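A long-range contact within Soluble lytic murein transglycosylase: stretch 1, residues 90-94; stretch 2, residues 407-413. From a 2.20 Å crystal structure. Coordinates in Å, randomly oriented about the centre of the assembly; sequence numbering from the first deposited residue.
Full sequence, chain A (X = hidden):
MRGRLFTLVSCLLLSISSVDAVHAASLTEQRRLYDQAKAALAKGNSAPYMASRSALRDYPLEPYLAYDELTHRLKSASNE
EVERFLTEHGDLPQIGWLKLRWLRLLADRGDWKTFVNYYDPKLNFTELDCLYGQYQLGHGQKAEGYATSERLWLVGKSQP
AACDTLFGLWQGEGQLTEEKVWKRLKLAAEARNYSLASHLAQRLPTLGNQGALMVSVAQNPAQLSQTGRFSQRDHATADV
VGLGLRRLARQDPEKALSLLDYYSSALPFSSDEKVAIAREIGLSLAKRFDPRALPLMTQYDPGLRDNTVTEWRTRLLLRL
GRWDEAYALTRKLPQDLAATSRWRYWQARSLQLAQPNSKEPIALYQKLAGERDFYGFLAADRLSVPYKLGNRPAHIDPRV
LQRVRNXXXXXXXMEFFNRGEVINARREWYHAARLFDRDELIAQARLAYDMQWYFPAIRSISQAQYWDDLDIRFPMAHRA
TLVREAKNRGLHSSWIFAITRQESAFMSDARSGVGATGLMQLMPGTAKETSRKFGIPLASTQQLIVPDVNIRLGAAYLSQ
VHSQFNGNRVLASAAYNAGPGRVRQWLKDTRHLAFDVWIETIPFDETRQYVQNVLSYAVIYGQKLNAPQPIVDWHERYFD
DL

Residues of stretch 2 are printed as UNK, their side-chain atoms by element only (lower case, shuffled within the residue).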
ATOM      1  N   GLY A  90      -7.945   3.754  27.122  1.00 21.25           N
ATOM      2  CA  GLY A  90      -8.327   3.847  25.724  1.00 24.39           C
ATOM      3  C   GLY A  90      -7.163   3.881  24.757  1.00 29.14           C
ATOM      4  O   GLY A  90      -7.387   3.824  23.541  1.00 31.11           O
ATOM      5  N   ASP A  91      -5.937   3.960  25.268  1.00 28.84           N
ATOM      6  CA  ASP A  91      -4.738   4.069  24.449  1.00 35.39           C
ATOM      7  C   ASP A  91      -4.076   2.729  24.170  1.00 28.41           C
ATOM      8  O   ASP A  91      -3.131   2.685  23.374  1.00 34.30           O
ATOM      9  CB  ASP A  91      -3.718   4.995  25.123  1.00 29.84           C
ATOM     10  CG  ASP A  91      -3.199   4.425  26.424  1.00 38.89           C
ATOM     11  OD1 ASP A  91      -4.014   3.837  27.178  1.00 41.59           O
ATOM     12  OD2 ASP A  91      -1.983   4.554  26.693  1.00 44.99           O
ATOM     13  N   LEU A  92      -4.522   1.655  24.808  1.00 26.52           N
ATOM     14  CA  LEU A  92      -3.969   0.344  24.506  1.00 26.21           C
ATOM     15  C   LEU A  92      -4.186   0.017  23.031  1.00 28.37           C
ATOM     16  O   LEU A  92      -5.271   0.274  22.487  1.00 22.75           O
ATOM     17  CB  LEU A  92      -4.602  -0.737  25.377  1.00 23.70           C
ATOM     18  CG  LEU A  92      -4.213  -0.712  26.854  1.00 37.34           C
ATOM     19  CD1 LEU A  92      -4.810  -1.908  27.588  1.00 28.83           C
ATOM     20  CD2 LEU A  92      -2.701  -0.684  26.992  1.00 36.56           C
ATOM     21  N   PRO A  93      -3.172  -0.523  22.348  1.00 33.26           N
ATOM     22  CA  PRO A  93      -3.344  -0.846  20.919  1.00 27.52           C
ATOM     23  C   PRO A  93      -4.500  -1.787  20.664  1.00 23.58           C
ATOM     24  O   PRO A  93      -5.165  -1.675  19.626  1.00 23.53           O
ATOM     25  CB  PRO A  93      -2.004  -1.497  20.534  1.00 26.29           C
ATOM     26  CG  PRO A  93      -1.024  -1.024  21.588  1.00 28.06           C
ATOM     27  CD  PRO A  93      -1.845  -0.913  22.860  1.00 27.02           C
ATOM     28  N   GLN A  94      -4.769  -2.708  21.586  1.00 23.87           N
ATOM     29  CA  GLN A  94      -5.767  -3.751  21.382  1.00 30.36           C
ATOM     30  C   GLN A  94      -7.144  -3.389  21.938  1.00 31.56           C
ATOM     31  O   GLN A  94      -8.041  -4.239  21.925  1.00 25.91           O
ATOM     32  CB  GLN A  94      -5.283  -5.065  22.007  1.00 24.50           C
ATOM     33  CG  GLN A  94      -5.259  -5.074  23.520  1.00 32.11           C
ATOM     34  CD  GLN A  94      -3.962  -4.523  24.104  1.00 41.10           C
ATOM     35  OE1 GLN A  94      -3.295  -3.686  23.496  1.00 39.81           O
ATOM     36  NE2 GLN A  94      -3.591  -5.017  25.279  1.00 42.58           N
ATOM     37  N   UNK A 407       4.859   9.754  27.404  1.00 46.45           N
ATOM     38  CA  UNK A 407       3.582   9.148  27.054  1.00 42.62           C
ATOM     39  C   UNK A 407       3.559   7.680  27.460  1.00 49.15           C
ATOM     40  O   UNK A 407       4.581   6.986  27.410  1.00 45.85           O
ATOM     41  c   UNK A 407       3.319   9.298  25.556  1.00 37.26           C
ATOM     42  N   UNK A 408       2.379   7.216  27.889  1.00 48.86           N
ATOM     43  CA  UNK A 408       2.250   5.860  28.408  1.00 41.73           C
ATOM     44  C   UNK A 408       2.592   4.822  27.348  1.00 31.71           C
ATOM     45  O   UNK A 408       3.230   3.808  27.645  1.00 34.85           O
ATOM     46  c   UNK A 408       0.835   5.638  28.935  1.00 45.47           C
ATOM     47  N   UNK A 409       2.177   5.058  26.105  1.00 26.07           N
ATOM     48  CA  UNK A 409       2.531   4.143  25.020  1.00 34.46           C
ATOM     49  C   UNK A 409       4.045   3.995  24.882  1.00 35.94           C
ATOM     50  O   UNK A 409       4.556   2.881  24.711  1.00 32.90           O
ATOM     51  c   UNK A 409       1.918   4.626  23.706  1.00 31.49           C
ATOM     52  o   UNK A 409       1.733   6.036  23.697  1.00 39.77           O
ATOM     53  N   UNK A 410       4.778   5.105  24.974  1.00 33.54           N
ATOM     54  CA  UNK A 410       6.233   5.056  24.851  1.00 36.20           C
ATOM     55  C   UNK A 410       6.856   4.233  25.975  1.00 40.00           C
ATOM     56  O   UNK A 410       7.665   3.328  25.728  1.00 39.04           O
ATOM     57  o   UNK A 410       6.269   7.184  23.697  1.00 39.91           O
ATOM     58  c   UNK A 410       6.788   6.484  24.838  1.00 35.88           C
ATOM     59  c   UNK A 410       8.308   6.483  24.788  1.00 31.65           C
ATOM     60  N   UNK A 411       6.480   4.532  27.221  1.00 45.63           N
ATOM     61  CA  UNK A 411       6.978   3.765  28.356  1.00 43.93           C
ATOM     62  C   UNK A 411       6.635   2.289  28.211  1.00 40.08           C
ATOM     63  O   UNK A 411       7.480   1.421  28.454  1.00 42.92           O
ATOM     64  c   UNK A 411       6.034   6.891  33.022  1.00 78.77           C
ATOM     65  c   UNK A 411       6.937   5.717  29.986  1.00 55.18           C
ATOM     66  n   UNK A 411       6.833   7.941  32.866  1.00 76.98           N
ATOM     67  n   UNK A 411       5.558   6.247  31.961  1.00 77.45           N
ATOM     68  c   UNK A 411       6.402   4.336  29.648  1.00 47.37           C
ATOM     69  n   UNK A 411       5.704   6.487  34.240  1.00 77.79           N
ATOM     70  c   UNK A 411       5.856   6.602  30.576  1.00 64.68           C
ATOM     71  N   UNK A 412       5.404   1.985  27.797  1.00 32.80           N
ATOM     72  CA  UNK A 412       5.047   0.596  27.545  1.00 37.04           C
ATOM     73  C   UNK A 412       5.930  -0.001  26.455  1.00 38.25           C
ATOM     74  O   UNK A 412       6.400  -1.137  26.582  1.00 43.04           O
ATOM     75  n   UNK A 412      -0.311   2.598  27.829  1.00 31.63           N
ATOM     76  c   UNK A 412      -0.118   1.829  26.762  1.00 31.58           C
ATOM     77  c   UNK A 412       3.563   0.491  27.175  1.00 35.23           C
ATOM     78  c   UNK A 412       1.174   0.212  28.113  1.00 24.78           C
ATOM     79  n   UNK A 412       0.576   0.697  26.870  1.00 27.87           N
ATOM     80  c   UNK A 412       2.603   0.752  28.357  1.00 29.06           C
ATOM     81  n   UNK A 412      -0.623   2.197  25.584  1.00 27.81           N
ATOM     82  N   UNK A 413       6.190   0.761  25.386  1.00 33.95           N
ATOM     83  CA  UNK A 413       7.043   0.259  24.311  1.00 31.89           C
ATOM     84  C   UNK A 413       8.481   0.073  24.789  1.00 41.03           C
ATOM     85  O   UNK A 413       9.129  -0.932  24.455  1.00 35.95           O
ATOM     86  c   UNK A 413       6.987   1.204  23.111  1.00 27.45           C
TER
HETATM   87  O   HOH W   1      -0.345   7.192  25.622  1.00 34.63           O

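Position 407 carries a single side-chain atom, a carbon bonded to CA, and its CB lies 7.2 Å from OD2 of Asp 91, the nearest approach to stretch 1. One carbon with nothing beyond it identifies Ala 407. It sits at the N-cap position, right before a helix, and its carbonyl O accepts a bond from the backbone N of position 411 at 3.1 Å.

Position 408 again has one side-chain carbon and no further atom, so it is Ala 408. Here the CA-to-CB bond points toward stretch 1, and CB of Ala 408 lies 3.8 Å from OD2 of Asp 91, a van der Waals approach that covers little surface.

Position 409 has two side-chain atoms, a carbon followed by an oxygen. An unbranched C-O pair is a hydroxymethyl group, hence Ser 409. Its chi1 of 27° falls between the standard wells. The side chain does not reach stretch 1 directly, but water 1 lies 3.1 Å from OG of Ser 409 and donates a hydrogen bond to OD2 of Asp 91 at 3.3 Å, bridging the two residues. The CA atoms of Asp 91 and Ser 409, 7.3 Å apart, are the closest CA pair across the stretches.

At position 410 the first side-chain carbon carries one oxygen and one carbon. This branching at CB, with a hydroxyl and a methyl, gives Thr 410. OG1 of Thr 410 is still 9.2 Å from OD2 of Asp 91, and is hydrogen-bonded elsewhere in the structure.

Position 411 has seven side-chain atoms: three carbons in a row, a nitrogen, then a carbon carrying two more nitrogens. That terminal group is a guanidinium, so the residue is Arg 411. Its exposed side chain is out of reach of stretch 1.

Position 412 repeats the same seven-atom pattern, but its CA-to-CB bond points toward stretch 1 and two of its nitrogens meet one carboxylate oxygen. This is Arg 412, with chi1 to chi3 in the m, t and m wells. NH1 and NH2 of Arg 412 donate to OD2 of Asp 91 at 2.8 and 2.9 Å, with N-H...O angles of 148° and 141°.

Position 413 returns to one side-chain carbon, out of reach of stretch 1, and is Ala 413. Its backbone N bonds to O of Ser 409 at 2.8 Å, continuing the helical pattern.

The contact is small, burying 168 Å² in total, and centres on Arg 412, which has the largest covered area. Its two terminal nitrogens converge on a single oxygen, forming a forked salt bridge in which OD2 of Asp 91 lies at the guanidinium edge, near its plane. Over one face sits Leu 92, whose CD2 is 3.6 Å from NE of Arg 412, so a leucine methyl packs over the guanidinium face while the carboxylate pairs with its edge. The water between Asp 91 and Ser 409 adds an indirect link to the same carboxylate oxygen, tying residues 317 or more positions apart in sequence.

Stretch 2, residues 407-413: AASTRRA
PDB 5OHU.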